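Local coordinates for mucus binding protein (Lactobacillus reuteri, PDB 3I57) that probably binds mucus as one repeat of a cell-wall-anchored surface protein, and also binds immunoglobulin, at residues 4-9 and 32-37. Sequence-based numbering, arbitrary orientation.
Sequences VHVQYI and YSTAEG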
loop_
_atom_site.group_PDB
_atom_site.type_symbol
_atom_site.label_atom_id
_atom_site.label_comp_id
_atom_site.label_asym_id
_atom_site.label_seq_id
_atom_site.Cartn_x
_atom_site.Cartn_y
_atom_site.Cartn_z
ATOM N N VAL A 4 -6.059 37.594 13.207
ATOM C CA VAL A 4 -6.777 36.402 12.847
ATOM C C VAL A 4 -5.723 35.386 12.386
ATOM O O VAL A 4 -4.724 35.768 11.763
ATOM C CB VAL A 4 -7.750 36.675 11.669
ATOM C CG1 VAL A 4 -8.284 35.355 11.132
ATOM C CG2 VAL A 4 -8.884 37.533 12.121
ATOM N N HIS A 5 -5.942 34.114 12.683
ATOM C CA HIS A 5 -4.988 33.082 12.272
ATOM C C HIS A 5 -5.766 31.972 11.619
ATOM O O HIS A 5 -6.652 31.408 12.226
ATOM C CB HIS A 5 -4.261 32.525 13.518
ATOM C CG HIS A 5 -3.734 33.592 14.419
ATOM N ND1 HIS A 5 -2.595 34.316 14.119
ATOM C CD2 HIS A 5 -4.200 34.083 15.587
ATOM C CE1 HIS A 5 -2.377 35.200 15.078
ATOM N NE2 HIS A 5 -3.335 35.078 15.984
ATOM N N VAL A 6 -5.419 31.626 10.390
ATOM C CA VAL A 6 -6.141 30.550 9.723
ATOM C C VAL A 6 -5.214 29.361 9.625
ATOM O O VAL A 6 -4.136 29.459 9.056
ATOM C CB VAL A 6 -6.580 30.962 8.315
ATOM C CG1 VAL A 6 -7.354 29.821 7.667
ATOM C CG2 VAL A 6 -7.413 32.233 8.380
ATOM N N GLN A 7 -5.634 28.236 10.192
ATOM C CA GLN A 7 -4.703 27.121 10.382
ATOM C C GLN A 7 -5.113 25.971 9.487
ATOM O O GLN A 7 -6.219 25.472 9.595
ATOM C CB GLN A 7 -4.691 26.685 11.862
ATOM C CG GLN A 7 -4.193 27.839 12.771
ATOM C CD GLN A 7 -4.515 27.623 14.236
ATOM O OE1 GLN A 7 -3.657 27.791 15.134
ATOM N NE2 GLN A 7 -5.736 27.257 14.498
ATOM N N TYR A 8 -4.205 25.561 8.620
ATOM C CA TYR A 8 -4.441 24.436 7.707
ATOM C C TYR A 8 -3.931 23.138 8.357
ATOM O O TYR A 8 -2.753 23.039 8.714
ATOM C CB TYR A 8 -3.773 24.714 6.353
ATOM C CG TYR A 8 -4.465 25.816 5.619
ATOM C CD1 TYR A 8 -4.172 27.143 5.917
ATOM C CD2 TYR A 8 -5.479 25.554 4.705
ATOM C CE1 TYR A 8 -4.823 28.174 5.303
ATOM C CE2 TYR A 8 -6.153 26.596 4.061
ATOM C CZ TYR A 8 -5.816 27.911 4.383
ATOM O OH TYR A 8 -6.444 28.967 3.771
ATOM N N ILE A 9 -4.825 22.168 8.533
ATOM C CA ILE A 9 -4.548 21.011 9.394
ATOM C C ILE A 9 -4.707 19.677 8.667
ATOM O O ILE A 9 -5.682 19.503 7.947
ATOM C CB ILE A 9 -5.542 20.965 10.575
ATOM C CG1 ILE A 9 -5.472 22.250 11.418
ATOM C CG2 ILE A 9 -5.260 19.749 11.478
ATOM C CD1 ILE A 9 -4.095 22.601 11.762
ATOM N N TYR A 32 -10.145 37.678 3.432
ATOM C CA TYR A 32 -9.475 36.402 3.234
ATOM C C TYR A 32 -10.476 35.395 2.703
ATOM O O TYR A 32 -11.672 35.403 3.076
ATOM C CB TYR A 32 -8.938 35.894 4.584
ATOM C CG TYR A 32 -8.055 34.668 4.539
ATOM C CD1 TYR A 32 -6.679 34.787 4.358
ATOM C CD2 TYR A 32 -8.591 33.400 4.736
ATOM C CE1 TYR A 32 -5.850 33.677 4.329
ATOM C CE2 TYR A 32 -7.789 32.291 4.712
ATOM C CZ TYR A 32 -6.416 32.426 4.527
ATOM O OH TYR A 32 -5.655 31.294 4.505
ATOM N N SER A 33 -9.955 34.513 1.862
ATOM C CA SER A 33 -10.670 33.320 1.428
ATOM C C SER A 33 -9.762 32.110 1.594
ATOM O O SER A 33 -8.550 32.188 1.369
ATOM C CB SER A 33 -11.058 33.429 -0.040
ATOM O OG SER A 33 -11.324 32.154 -0.597
ATOM N N THR A 34 -10.353 30.996 1.977
ATOM C CA THR A 34 -9.613 29.755 2.125
ATOM C C THR A 34 -9.414 29.071 0.779
ATOM O O THR A 34 -8.804 28.004 0.720
ATOM C CB THR A 34 -10.382 28.786 3.019
ATOM O OG1 THR A 34 -11.717 28.647 2.485
ATOM C CG2 THR A 34 -10.405 29.309 4.505
ATOM N N ALA A 35 -9.905 29.683 -0.303
ATOM C CA ALA A 35 -9.890 28.986 -1.605
ATOM C C ALA A 35 -8.508 28.609 -2.131
ATOM O O ALA A 35 -8.296 27.456 -2.549
ATOM C CB ALA A 35 -10.694 29.772 -2.691
ATOM N N GLU A 36 -7.565 29.544 -2.125
ATOM C CA GLU A 36 -6.231 29.207 -2.586
ATOM C C GLU A 36 -5.554 28.159 -1.708
ATOM O O GLU A 36 -4.879 27.272 -2.211
ATOM C CB GLU A 36 -5.345 30.453 -2.709
ATOM C CG GLU A 36 -5.670 31.244 -3.982
ATOM C CD GLU A 36 -5.064 32.638 -3.976
ATOM O OE1 GLU A 36 -4.331 32.971 -3.018
ATOM O OE2 GLU A 36 -5.323 33.400 -4.933
ATOM N N GLY A 37 -5.710 28.272 -0.397
ATOM C CA GLY A 37 -5.041 27.328 0.492
ATOM C C GLY A 37 -5.621 25.937 0.307
ATOM O O GLY A 37 -4.901 24.934 0.272
HETATM O O HOH W 1 -6.388 30.614 1.118
#
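V6 lays its CG2 methyl over one face of the Y32 ring, offset toward the rim, in a CH-pi contact 4.1 Å from V6 CG2 to the centroid of the Y32 ring. With CG1 anti to the backbone N (chi1 -179°), the branched valine suits its strand, setting CG2 over the face while CG1 lies by the CE2 and OH end of the ring. Y32, its CG also anti to the backbone N, reaches in from the loop before helix 35-43 and meets Y8 tip to tip, Y8 OH and Y32 OH 2.6 Å apart in a short hydrogen bond. The Y32 oxygen lies in the plane of the Y8 ring, at its edge, and is also hydrogen-bonded to D20 of strand 15-24. A water 3.1 Å from Y8 OH donates to S33 O and accepts from G37 N, linking the buried phenol to the loop and to the first turn of the helix. There S33 OG takes the A35 N-H at 2.9 Å as a cap. G37 CA is 3.8 Å from Y8 CE2; a CB at G37 would run into the Y8 ring, so glycine suits the place. A phenylalanine at Y8 would probably leave Y32 and the water each short of a partner and loosen the helix start from the strand. A helix packed on a mixed sheet, its first turn and preceding loop against strand 2-10, is characteristic of the beta-grasp fold.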